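Local coordinates for urea carboxylase (Thermus thermophilus, PDB 3OEP), which is of unknown function, a KipI-KipA homologue with cyclophilin-like domains that may have hydrolase activity and bind ATP, at residues A[13-18]-A[113-118]; A[81-86]-A[173-178]; A[122-127]-A[157-162]; A[133-138]-A[167-172]; A[447-452]-A[464-469]. All blocks are in the same frame, centred on the assembly; numbering follows the deposited sequence. Where two conformers were deposited one is given.

Contact 1. Residues A[13-18]-A[113-118]; sequences VSEEAN and RVYALG
N18, in the first turn of helix 15-30, and R113, on strand 112-117, meet tip to tip and make the firmest part of this contact. R113 runs extended from CG to NE and grips one atom side-on with two nitrogens: its NE lies 2.7 Å from N18 OD1 and its NH2 2.8 Å from the same N18 OD1. The oxygen sits within 5° of the guanidinium plane. NE lies in the carbonyl plane on an OD1 lone pair, NH2 36° out of it; the amide and guanidinium planes stand 86° apart.

Packing is equally close around the Y115 ring. V13 CG1, anti to its backbone N, presses a CH-pi contact on one face, 3.7 Å from the Y115 ring centroid, and R113 CD covers the opposite face, so the ring is clamped between a methyl and a methylene, both offset toward its rim. The N18 CB-CG end leans obliquely on the ring at CD2.

Toward solvent the contact loosens. Y115 OH lies 2.8 Å from a water that also bonds weakly to V13 O, and the exposed E15 offers only its CA and CB to this hydroxyl. E15 OE2 stays 4.6 Å from R113 NH1, well out of the guanidinium plane, an attraction of charges without a directed N-H.

S14 is the N-cap of the helix, its OG accepting from A17 N at 3.2 Å. The helix start thus rests on strand 112-117 of the cyclophilin-like domain, where Y115 and A116 form a classic beta bulge opposite F125 of strand 124-127; N18 ND2 bonds to Y43 O, and strand 194-199 lies along the other edge.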
# COMPACT_ATOMS: atom_id res chain seq x y z
N VAL A 13 9.14 23.19 -1.02
CA VAL A 13 8.82 23.25 0.40
C VAL A 13 8.33 24.65 0.72
O VAL A 13 9.11 25.56 1.03
CB VAL A 13 10.06 22.88 1.25
CG1 VAL A 13 9.70 22.88 2.74
CG2 VAL A 13 10.60 21.52 0.83
N SER A 14 7.02 24.84 0.58
CA SER A 14 6.37 26.11 0.86
C SER A 14 5.45 25.90 2.05
O SER A 14 4.53 25.09 1.98
CB SER A 14 5.55 26.57 -0.36
OG SER A 14 4.60 27.56 -0.00
N GLU A 15 5.71 26.62 3.14
CA GLU A 15 4.88 26.48 4.33
C GLU A 15 3.41 26.83 4.05
O GLU A 15 2.52 26.09 4.46
CB GLU A 15 5.42 27.33 5.48
CG GLU A 15 4.64 27.17 6.79
CD GLU A 15 5.25 27.92 7.96
OE1 GLU A 15 6.43 28.31 7.89
OE2 GLU A 15 4.53 28.12 8.96
N GLU A 16 3.15 27.94 3.36
CA GLU A 16 1.77 28.35 3.15
C GLU A 16 1.03 27.41 2.19
O GLU A 16 -0.15 27.13 2.38
CB GLU A 16 1.69 29.81 2.70
CG GLU A 16 0.28 30.37 2.50
CD GLU A 16 -0.71 30.06 3.62
OE1 GLU A 16 -0.45 30.41 4.79
OE2 GLU A 16 -1.78 29.48 3.32
N ALA A 17 1.73 26.88 1.19
CA ALA A 17 1.12 25.90 0.28
C ALA A 17 0.73 24.64 1.05
O ALA A 17 -0.35 24.07 0.84
CB ALA A 17 2.07 25.57 -0.86
N ASN A 18 1.60 24.21 1.95
CA ASN A 18 1.33 23.04 2.79
C ASN A 18 0.16 23.30 3.75
O ASN A 18 -0.68 22.42 3.93
CB ASN A 18 2.60 22.64 3.53
CG ASN A 18 2.42 21.39 4.38
OD1 ASN A 18 2.55 21.46 5.60
ND2 ASN A 18 2.12 20.26 3.74
N ARG A 113 8.78 21.18 10.55
CA ARG A 113 7.39 20.93 10.26
C ARG A 113 7.27 19.62 9.49
O ARG A 113 8.09 19.35 8.61
CB ARG A 113 6.83 22.08 9.42
CG ARG A 113 5.39 21.93 9.00
CD ARG A 113 4.99 23.08 8.09
NE ARG A 113 3.64 22.87 7.59
CZ ARG A 113 2.53 23.30 8.19
NH1 ARG A 113 2.58 23.99 9.32
NH2 ARG A 113 1.35 23.03 7.63
N VAL A 114 6.27 18.82 9.83
CA VAL A 114 5.95 17.61 9.06
C VAL A 114 5.20 18.02 7.80
O VAL A 114 4.02 18.38 7.86
CB VAL A 114 5.07 16.62 9.87
CG1 VAL A 114 4.74 15.40 9.02
CG2 VAL A 114 5.78 16.22 11.17
N TYR A 115 5.89 17.98 6.66
CA TYR A 115 5.30 18.35 5.37
C TYR A 115 4.57 17.19 4.68
O TYR A 115 3.71 17.41 3.84
CB TYR A 115 6.37 18.89 4.43
CG TYR A 115 6.69 20.33 4.68
CD1 TYR A 115 7.62 20.70 5.65
CD2 TYR A 115 6.05 21.34 3.97
CE1 TYR A 115 7.91 22.03 5.89
CE2 TYR A 115 6.34 22.68 4.21
CZ TYR A 115 7.27 23.01 5.17
OH TYR A 115 7.56 24.34 5.42
N ALA A 116 4.95 15.96 5.02
CA ALA A 116 4.33 14.77 4.46
C ALA A 116 4.56 13.64 5.45
O ALA A 116 5.48 13.68 6.25
CB ALA A 116 4.94 14.42 3.12
N LEU A 117 3.69 12.64 5.38
CA LEU A 117 3.73 11.53 6.30
C LEU A 117 3.34 10.31 5.52
O LEU A 117 2.34 10.32 4.82
CB LEU A 117 2.75 11.75 7.45
CG LEU A 117 2.83 10.82 8.66
CD1 LEU A 117 4.07 11.13 9.48
CD2 LEU A 117 1.59 10.98 9.51
N GLY A 118 4.16 9.28 5.61
CA GLY A 118 3.72 7.96 5.17
C GLY A 118 4.44 7.32 4.01
O GLY A 118 3.87 6.45 3.35
O HOH W 1 9.51 25.99 4.38

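Contact 2. Residues A[81-86]-A[173-178]; sequences PVRYDG and TSLVAV
Two neighbouring antiparallel strands of the cyclophilin-like sheet, 77-83 and 169-174, pair here at the ends where both are about to leave the sheet. R83 and T173 form a hydrogen-bonded pair: R83 N donates to T173 O at 3.0 Å and T173 N to R83 O at 2.8 Å, both donors lying in the carbonyl planes. V82 and S174 are the adjoining non-hydrogen-bonded pair, their CA atoms 4.6 Å apart. One step on, L175 N reaches P81 O at 2.9 Å, nearly straight (170°) but from above the carbonyl plane.

R83 and T173 share a face of the sheet and lie side by side, pointing the same way. Bent at chi3 (-50°), R83 turns its guanidinium back to D85 in a salt bridge, R83 NH1 to D85 OD2 at 2.8 Å. The other carboxylate oxygen, D85 OD1, accepts T173 OG1 at 2.8 Å on its syn lone pair. D85 therefore ties together both members of the strand pair, with CG in the crowded position between backbone N and carbonyl carbon. L175 CD2 covers one face of the R83 guanidinium, while R83 NH2 bonds to G202 O and T204 OG1.

Beyond the pairing, P81 touches L175 CB to CB and meets V176 CG1 through its CD. S174 OG, anti to its backbone N, turns along its own chain to V176 O. The R83-D85-T173 network thus lies at the end of an antiparallel strand pair in the cyclophilin-like sheet.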
# COMPACT_ATOMS: atom_id res chain seq x y z
N PRO A 81 13.65 12.72 21.23
CA PRO A 81 15.00 12.46 21.76
C PRO A 81 15.77 11.59 20.78
O PRO A 81 15.19 10.65 20.22
CB PRO A 81 14.74 11.70 23.07
CG PRO A 81 13.29 11.82 23.33
CD PRO A 81 12.61 12.06 22.03
N VAL A 82 17.04 11.91 20.56
CA VAL A 82 17.86 11.24 19.54
C VAL A 82 19.25 10.92 20.06
O VAL A 82 19.90 11.78 20.68
CB VAL A 82 18.02 12.13 18.29
CG1 VAL A 82 18.83 11.40 17.20
CG2 VAL A 82 16.68 12.55 17.77
N ARG A 83 19.72 9.70 19.81
CA ARG A 83 21.10 9.33 20.05
C ARG A 83 21.83 9.49 18.71
O ARG A 83 21.48 8.83 17.73
CB ARG A 83 21.20 7.88 20.53
CG ARG A 83 22.58 7.49 21.03
CD ARG A 83 22.81 5.99 21.01
NE ARG A 83 21.74 5.23 21.65
CZ ARG A 83 20.97 4.31 21.07
NH1 ARG A 83 21.12 3.97 19.79
NH2 ARG A 83 20.03 3.71 21.79
N TYR A 84 22.83 10.37 18.66
CA TYR A 84 23.52 10.67 17.40
C TYR A 84 24.67 9.69 17.19
O TYR A 84 25.85 10.05 17.34
CB TYR A 84 23.98 12.13 17.35
CG TYR A 84 22.83 13.08 17.11
CD1 TYR A 84 22.30 13.25 15.84
CD2 TYR A 84 22.25 13.79 18.16
CE1 TYR A 84 21.23 14.11 15.61
CE2 TYR A 84 21.18 14.66 17.94
CZ TYR A 84 20.68 14.81 16.66
OH TYR A 84 19.63 15.66 16.43
N ASP A 85 24.30 8.47 16.84
CA ASP A 85 25.21 7.35 16.64
C ASP A 85 25.12 6.82 15.20
O ASP A 85 25.50 5.68 14.92
CB ASP A 85 24.88 6.22 17.63
CG ASP A 85 23.50 5.58 17.38
OD1 ASP A 85 22.70 6.12 16.58
OD2 ASP A 85 23.22 4.51 17.98
N GLY A 86 24.61 7.67 14.30
CA GLY A 86 24.34 7.25 12.94
C GLY A 86 25.59 6.81 12.19
O GLY A 86 26.66 7.40 12.34
N THR A 173 19.60 7.69 15.96
CA THR A 173 18.53 6.77 16.31
C THR A 173 17.51 7.48 17.19
O THR A 173 17.87 8.03 18.23
CB THR A 173 19.10 5.58 17.12
OG1 THR A 173 20.15 4.95 16.37
CG2 THR A 173 18.01 4.57 17.44
N SER A 174 16.25 7.46 16.80
CA SER A 174 15.19 8.04 17.62
C SER A 174 14.97 7.15 18.84
O SER A 174 14.94 5.93 18.73
CB SER A 174 13.89 8.16 16.83
OG SER A 174 12.83 8.63 17.65
N LEU A 175 14.82 7.78 20.01
CA LEU A 175 14.62 7.05 21.25
C LEU A 175 13.13 6.91 21.59
O LEU A 175 12.77 6.41 22.66
CB LEU A 175 15.42 7.68 22.39
CG LEU A 175 16.91 7.81 22.07
CD1 LEU A 175 17.66 8.38 23.27
CD2 LEU A 175 17.51 6.47 21.65
N VAL A 176 12.29 7.36 20.66
CA VAL A 176 10.85 7.10 20.70
C VAL A 176 10.42 6.48 19.37
O VAL A 176 10.95 6.82 18.31
CB VAL A 176 10.03 8.39 20.96
CG1 VAL A 176 10.30 8.92 22.36
CG2 VAL A 176 10.34 9.46 19.91
N ALA A 177 9.47 5.55 19.44
CA ALA A 177 8.93 4.91 18.24
C ALA A 177 7.86 5.82 17.66
O ALA A 177 6.85 6.11 18.32
CB ALA A 177 8.35 3.53 18.58
N VAL A 178 8.06 6.29 16.43
CA VAL A 178 7.08 7.18 15.81
C VAL A 178 5.82 6.42 15.36
O VAL A 178 4.76 7.02 15.20
CB VAL A 178 7.71 8.00 14.65
CG1 VAL A 178 8.87 8.85 15.18
CG2 VAL A 178 8.18 7.10 13.51

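Contact 3. Residues A[122-127]-A[157-162]; sequences GFPFLA and TGIYPL
F123 carries CG anti to its backbone N (chi1 -164°), whereas Y160 has CG anti to the carbonyl carbon (chi1 -70°), and these torsions lay the two side chains side by side, pointing the same way. The rings meet T-shaped: the CE2 edge of F123 addresses the face of Y160, 3.4 Å from its CD1, with centroids 4.8 Å apart and planes at 64°. Over one face of the F123 ring stands I159 O, 3.5 Å above the plane and near its centre. P161 CD packs obliquely on the same ring, 3.6 Å from F123 CD2, and P161 CG approaches F123 N.

G158, without a side chain, lets the F123 ring come close, F123 CE1 to G158 CA at 3.9 Å. P124 CD abuts I159 O at 3.3 Å, and P124 O, buried without a hydrogen-bonding partner, has only a CA-H...O contact from G158.

Farther along, L126 and T157 form an antiparallel hydrogen-bonded pair, L126 N to T157 O at 2.8 Å and T157 N to L126 O at 2.9 Å. T157 CG2 packs on L126 CB, while T157 OG1 bonds to A151 O and H107 NE2. Y160 OH binds a glycerol, probably from the crystallisation liquor. Strands 124-127 and 156-159 so form a fully buried antiparallel pair within the closed sheet of the cyclophilin-like domain.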
# COMPACT_ATOMS: atom_id res chain seq x y z
N GLY A 122 3.59 6.08 9.01
CA GLY A 122 4.11 6.90 10.10
C GLY A 122 5.42 7.64 9.84
O GLY A 122 5.86 8.40 10.71
N PHE A 123 6.01 7.45 8.67
CA PHE A 123 7.31 8.07 8.30
C PHE A 123 7.12 9.56 8.02
O PHE A 123 6.45 9.92 7.05
CB PHE A 123 7.83 7.39 7.03
CG PHE A 123 9.30 7.64 6.72
CD1 PHE A 123 9.85 8.91 6.75
CD2 PHE A 123 10.11 6.58 6.34
CE1 PHE A 123 11.20 9.11 6.45
CE2 PHE A 123 11.45 6.78 6.03
CZ PHE A 123 12.00 8.04 6.10
N PRO A 124 7.72 10.44 8.85
CA PRO A 124 7.57 11.87 8.62
C PRO A 124 8.64 12.43 7.71
O PRO A 124 9.81 12.09 7.85
CB PRO A 124 7.75 12.46 10.02
CG PRO A 124 8.75 11.54 10.66
CD PRO A 124 8.48 10.16 10.08
N PHE A 125 8.23 13.27 6.76
CA PHE A 125 9.17 14.07 6.00
C PHE A 125 9.12 15.46 6.61
O PHE A 125 8.09 16.13 6.56
CB PHE A 125 8.79 14.12 4.51
CG PHE A 125 9.14 12.85 3.74
CD1 PHE A 125 9.96 11.86 4.27
CD2 PHE A 125 8.67 12.68 2.45
CE1 PHE A 125 10.27 10.71 3.54
CE2 PHE A 125 8.98 11.55 1.72
CZ PHE A 125 9.77 10.57 2.26
N LEU A 126 10.24 15.86 7.20
CA LEU A 126 10.37 17.11 7.94
C LEU A 126 11.27 18.10 7.22
O LEU A 126 12.25 17.71 6.60
CB LEU A 126 10.98 16.80 9.31
CG LEU A 126 10.21 15.83 10.20
CD1 LEU A 126 11.16 15.05 11.10
CD2 LEU A 126 9.20 16.59 11.02
N ALA A 127 10.95 19.38 7.32
CA ALA A 127 11.79 20.45 6.76
C ALA A 127 11.66 21.66 7.68
O ALA A 127 10.66 21.75 8.41
CB ALA A 127 11.35 20.79 5.33
N THR A 157 14.64 16.08 6.65
CA THR A 157 15.06 15.06 7.60
C THR A 157 13.87 14.15 7.85
O THR A 157 12.72 14.53 7.62
CB THR A 157 15.64 15.69 8.91
OG1 THR A 157 16.18 14.66 9.75
CG2 THR A 157 14.58 16.46 9.68
N GLY A 158 14.14 12.92 8.26
CA GLY A 158 13.08 11.94 8.45
C GLY A 158 13.44 10.91 9.49
O GLY A 158 14.59 10.82 9.93
N ILE A 159 12.43 10.14 9.89
CA ILE A 159 12.61 9.07 10.87
C ILE A 159 12.01 7.80 10.28
O ILE A 159 10.82 7.77 10.00
CB ILE A 159 11.92 9.38 12.21
CG1 ILE A 159 12.37 10.75 12.75
CG2 ILE A 159 12.23 8.27 13.22
CD1 ILE A 159 11.54 11.27 13.90
N TYR A 160 12.83 6.78 10.07
CA TYR A 160 12.36 5.49 9.56
C TYR A 160 11.61 4.78 10.70
O TYR A 160 12.22 4.43 11.70
CB TYR A 160 13.54 4.64 9.07
CG TYR A 160 14.21 5.13 7.81
CD1 TYR A 160 13.98 4.50 6.58
CD2 TYR A 160 15.07 6.22 7.82
CE1 TYR A 160 14.59 4.95 5.41
CE2 TYR A 160 15.69 6.68 6.65
CZ TYR A 160 15.44 6.04 5.45
OH TYR A 160 16.04 6.49 4.29
N PRO A 161 10.29 4.56 10.56
CA PRO A 161 9.56 3.92 11.67
C PRO A 161 9.75 2.40 11.73
O PRO A 161 9.58 1.80 12.80
CB PRO A 161 8.08 4.24 11.36
CG PRO A 161 8.11 5.24 10.24
CD PRO A 161 9.37 5.00 9.50
N LEU A 162 10.07 1.82 10.58
CA LEU A 162 10.21 0.38 10.39
C LEU A 162 11.45 0.15 9.54
O LEU A 162 11.85 1.04 8.78
CB LEU A 162 9.00 -0.16 9.62
CG LEU A 162 7.59 0.03 10.21
CD1 LEU A 162 6.62 0.57 9.17
CD2 LEU A 162 7.08 -1.26 10.80

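Contact 4. Residues A[133-138]-A[167-172]; sequences LRLPRK and GWNLLG
N169 ND2 is held by two hydrogen bonds, one to P136 O across the contact and one to V152 O of strand 149-153, and two waters donate to OD1 of the same amide. The site lies where the loop 133-138 of the cyclophilin-like domain folds over the start of strand 169-174. N169 ND2 reaches P136 O at 2.9 Å in an almost straight bond (176°), with the acceptor in the amide plane; seen from P136, however, the donor stands above the carbonyl plane, away from its lone pairs.

The waters extend this grip. One donates to both P136 O and N169 OD1, closing a small ring beside the direct bond. Another donates to N169 OD1 at 2.7 Å and accepts from K138 NZ at 2.9 Å. K138 reaches it by bending at chi3 and chi4, and its ammonium also forms a salt bridge with D88. With both ends of the amide engaged, its rotation is well defined.

A second anchor is backbone to backbone: K138 N donates to G167 O at 2.7 Å, in the carbonyl plane. The CB atoms of R137 and K138 flank this oxygen, and R137 CB leans obliquely on W168. The R137 chain then leads away to a salt bridge with E434.

Deeper in, the polar chemistry gives way to leucines. L133 and L171 touch loosely beside helices 89-96 and 100-108. L135, its CG in the crowded position (chi1 89°), meets N169 tip to tip and sets its methyl CD2 3.3 Å from N169 ND2.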
# COMPACT_ATOMS: atom_id res chain seq x y z
N LEU A 133 23.78 21.92 6.69
CA LEU A 133 23.64 20.47 6.86
C LEU A 133 23.00 19.79 5.65
O LEU A 133 22.76 18.58 5.66
CB LEU A 133 22.83 20.19 8.14
CG LEU A 133 22.64 18.73 8.58
CD1 LEU A 133 23.96 17.96 8.62
CD2 LEU A 133 21.94 18.69 9.95
N ARG A 134 22.76 20.54 4.57
CA ARG A 134 22.12 19.97 3.39
C ARG A 134 23.10 19.21 2.51
O ARG A 134 24.08 19.78 2.02
CB ARG A 134 21.42 21.06 2.58
CG ARG A 134 20.31 21.71 3.37
CD ARG A 134 19.56 22.76 2.57
NE ARG A 134 18.69 23.53 3.45
CZ ARG A 134 18.01 24.62 3.09
NH1 ARG A 134 18.09 25.09 1.85
NH2 ARG A 134 17.25 25.24 3.99
N LEU A 135 22.85 17.93 2.30
CA LEU A 135 23.65 17.16 1.36
C LEU A 135 22.82 16.07 0.70
O LEU A 135 21.83 15.61 1.27
CB LEU A 135 24.90 16.58 2.04
CG LEU A 135 24.83 15.22 2.70
CD1 LEU A 135 26.22 14.75 3.16
CD2 LEU A 135 23.86 15.28 3.87
N PRO A 136 23.22 15.68 -0.52
CA PRO A 136 22.41 14.73 -1.28
C PRO A 136 22.33 13.35 -0.65
O PRO A 136 23.21 12.96 0.13
CB PRO A 136 23.13 14.65 -2.64
CG PRO A 136 23.97 15.84 -2.72
CD PRO A 136 24.35 16.18 -1.31
N ARG A 137 21.28 12.63 -1.00
CA ARG A 137 21.15 11.24 -0.61
C ARG A 137 22.25 10.40 -1.26
O ARG A 137 22.95 10.85 -2.16
CB ARG A 137 19.75 10.71 -0.97
CG ARG A 137 19.43 10.62 -2.45
CD ARG A 137 17.97 10.19 -2.64
NE ARG A 137 17.74 9.54 -3.93
CZ ARG A 137 17.42 10.16 -5.07
NH1 ARG A 137 17.28 11.49 -5.12
NH2 ARG A 137 17.24 9.45 -6.17
N LYS A 138 22.39 9.17 -0.77
CA LYS A 138 23.45 8.28 -1.25
C LYS A 138 23.17 7.86 -2.69
O LYS A 138 22.00 7.71 -3.07
CB LYS A 138 23.55 7.05 -0.34
CG LYS A 138 23.95 7.38 1.09
CD LYS A 138 23.90 6.16 2.00
CE LYS A 138 25.25 5.46 2.08
NZ LYS A 138 26.21 6.20 2.95
N GLY A 167 18.19 5.51 1.11
CA GLY A 167 19.44 6.15 0.72
C GLY A 167 19.72 7.46 1.42
O GLY A 167 20.66 8.16 1.05
N TRP A 168 18.93 7.80 2.43
CA TRP A 168 19.18 9.03 3.20
C TRP A 168 20.38 8.83 4.12
O TRP A 168 20.79 7.70 4.41
CB TRP A 168 17.92 9.46 3.96
CG TRP A 168 16.87 10.08 3.07
CD1 TRP A 168 16.75 9.93 1.72
CD2 TRP A 168 15.79 10.94 3.48
NE1 TRP A 168 15.67 10.64 1.25
CE2 TRP A 168 15.07 11.26 2.31
CE3 TRP A 168 15.37 11.45 4.71
CZ2 TRP A 168 13.94 12.09 2.34
CZ3 TRP A 168 14.25 12.27 4.74
CH2 TRP A 168 13.55 12.58 3.56
N ASN A 169 20.97 9.95 4.54
CA ASN A 169 22.20 9.93 5.33
C ASN A 169 21.85 9.77 6.81
O ASN A 169 21.19 10.63 7.39
CB ASN A 169 22.98 11.23 5.11
CG ASN A 169 23.37 11.43 3.66
OD1 ASN A 169 24.28 10.77 3.15
ND2 ASN A 169 22.69 12.36 2.97
N LEU A 170 22.30 8.66 7.40
CA LEU A 170 21.88 8.27 8.75
C LEU A 170 22.72 8.96 9.82
O LEU A 170 23.93 8.72 9.93
CB LEU A 170 21.97 6.75 8.92
CG LEU A 170 21.31 5.89 7.84
CD1 LEU A 170 21.39 4.41 8.25
CD2 LEU A 170 19.86 6.31 7.59
N LEU A 171 22.07 9.82 10.60
CA LEU A 171 22.73 10.61 11.64
C LEU A 171 22.56 10.05 13.05
O LEU A 171 23.39 10.29 13.91
CB LEU A 171 22.18 12.04 11.64
CG LEU A 171 22.31 12.84 10.35
CD1 LEU A 171 21.98 14.31 10.63
CD2 LEU A 171 23.72 12.69 9.77
N GLY A 172 21.47 9.32 13.28
CA GLY A 172 21.23 8.79 14.61
C GLY A 172 20.03 7.89 14.72
O GLY A 172 19.51 7.38 13.71
O HOH W 2 25.05 10.99 0.55
O HOH W 3 26.31 9.03 3.69

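Contact 5. Residues A[447-452]-A[464-469]; sequences VPPSGR and GGYAKP
The chain of 464-469 turns a corner at Y466, so that G464 and G465 belong to one strand and the residues from about 467 to another, while 447-452 leaves the end of strand 444-447 and enters a loop. One straight backbone bond joins them: V447 N donates to A467 O at 2.8 Å (170°), approaching nearly along the C=O axis. The CA atoms of V447 and A467 are 5.5 Å apart.

On one side of this bond, the corner residue Y466 offers a ring face to P448. P448 CB stands over the centre of the Y466 ring in a CH-pi contact, 3.8 Å from the centroid and 12° off the normal. P449 CD adds an oblique touch, 3.8 Å from Y466 CD1. With CG anti to the carbonyl carbon (chi1 -66°), Y466 projects from the corner toward the two prolines, and E434 touches both Y466 and P449.

On the other side, the V447 side chain crosses P469 at about a right angle, V447 CG2 lying 3.8 Å from P469 CG. K468 points away, yet its NZ curls back to the corner and donates to Y466 O at 2.7 Å, on a carbonyl lone pair; Q446 OE1 is another partner of this ammonium. A proline-aromatic CH-pi contact thus flanks the antiparallel neighbours 444-447 and 467-472 where strand 444-447 ends and strand 467-472 begins, in the closed sheet of the second cyclophilin-like domain.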
# COMPACT_ATOMS: atom_id res chain seq x y z
N VAL A 447 7.98 5.91 -13.58
CA VAL A 447 9.17 5.82 -14.44
C VAL A 447 10.31 6.66 -13.86
O VAL A 447 10.29 7.89 -13.93
CB VAL A 447 8.86 6.28 -15.89
CG1 VAL A 447 10.05 5.99 -16.80
CG2 VAL A 447 7.60 5.58 -16.41
N PRO A 448 11.31 5.99 -13.26
CA PRO A 448 12.42 6.72 -12.66
C PRO A 448 13.38 7.20 -13.75
O PRO A 448 13.31 6.71 -14.87
CB PRO A 448 13.09 5.68 -11.78
CG PRO A 448 12.84 4.38 -12.49
CD PRO A 448 11.52 4.53 -13.21
N PRO A 449 14.28 8.14 -13.41
CA PRO A 449 15.24 8.63 -14.40
C PRO A 449 16.01 7.49 -15.06
O PRO A 449 16.21 7.50 -16.28
CB PRO A 449 16.18 9.51 -13.57
CG PRO A 449 15.37 9.93 -12.40
CD PRO A 449 14.47 8.77 -12.09
N SER A 450 16.45 6.54 -14.25
CA SER A 450 17.09 5.33 -14.73
C SER A 450 16.48 4.14 -14.00
O SER A 450 16.48 4.10 -12.77
CB SER A 450 18.60 5.38 -14.48
OG SER A 450 19.24 4.21 -14.96
N GLY A 451 15.96 3.18 -14.76
CA GLY A 451 15.34 2.00 -14.17
C GLY A 451 14.08 1.60 -14.91
O GLY A 451 13.66 2.27 -15.86
N ARG A 452 13.47 0.52 -14.45
CA ARG A 452 12.32 -0.07 -15.11
C ARG A 452 11.03 0.63 -14.69
O ARG A 452 10.87 0.99 -13.52
CB ARG A 452 12.23 -1.55 -14.76
CG ARG A 452 13.43 -2.37 -15.21
CD ARG A 452 13.40 -3.75 -14.59
NE ARG A 452 14.55 -4.56 -14.98
CZ ARG A 452 14.75 -5.82 -14.62
NH1 ARG A 452 13.86 -6.45 -13.85
NH2 ARG A 452 15.83 -6.47 -15.03
N GLY A 464 5.54 8.89 -3.40
CA GLY A 464 6.67 8.58 -4.27
C GLY A 464 7.14 9.80 -5.03
O GLY A 464 6.33 10.63 -5.44
N GLY A 465 8.46 9.91 -5.22
CA GLY A 465 9.06 11.03 -5.94
C GLY A 465 9.31 10.78 -7.43
O GLY A 465 9.61 11.72 -8.18
N TYR A 466 9.21 9.53 -7.86
CA TYR A 466 9.42 9.23 -9.28
C TYR A 466 8.22 9.65 -10.10
O TYR A 466 7.08 9.65 -9.61
CB TYR A 466 9.74 7.75 -9.50
CG TYR A 466 11.06 7.31 -8.89
CD1 TYR A 466 12.22 8.07 -9.08
CD2 TYR A 466 11.14 6.14 -8.15
CE1 TYR A 466 13.43 7.67 -8.52
CE2 TYR A 466 12.35 5.74 -7.59
CZ TYR A 466 13.48 6.50 -7.78
OH TYR A 466 14.68 6.10 -7.23
N ALA A 467 8.49 10.04 -11.33
CA ALA A 467 7.47 10.55 -12.24
C ALA A 467 6.46 9.48 -12.62
O ALA A 467 6.81 8.30 -12.80
CB ALA A 467 8.12 11.10 -13.51
N LYS A 468 5.20 9.91 -12.73
CA LYS A 468 4.13 9.08 -13.26
C LYS A 468 3.59 9.76 -14.52
O LYS A 468 2.68 10.58 -14.44
CB LYS A 468 3.03 8.89 -12.21
CG LYS A 468 3.39 7.93 -11.07
CD LYS A 468 4.14 8.64 -9.93
CE LYS A 468 4.63 7.65 -8.86
NZ LYS A 468 5.64 8.22 -7.89
N PRO A 469 4.18 9.45 -15.69
CA PRO A 469 3.70 10.11 -16.92
C PRO A 469 2.35 9.60 -17.41
O PRO A 469 1.68 10.28 -18.20
CB PRO A 469 4.81 9.80 -17.94
CG PRO A 469 5.48 8.57 -17.43
CD PRO A 469 5.43 8.70 -15.93

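In the fold
Contacts 1 to 4 belong to the N-terminal cyclophilin-like domain and reach a single sheet; contact 5 lies in the C-terminal one, whose sheet repeats the same strand order. Contact 3 is the wholly buried one, built on a backbone strand pair and aromatic and proline packing. It adjoins contact 1 through paired strands 112-117 and 124-127, contact 2 through V178 against P161 and I159, and contact 4 through W168 against F125 and Y160. Contacts 2 and 4 share strand 169-174. Contacts 1, 2, 4 and 5 are all partly buried; the first three use amide, charged or water-mediated bonds, contact 5 proline packing and one backbone bond across its segments.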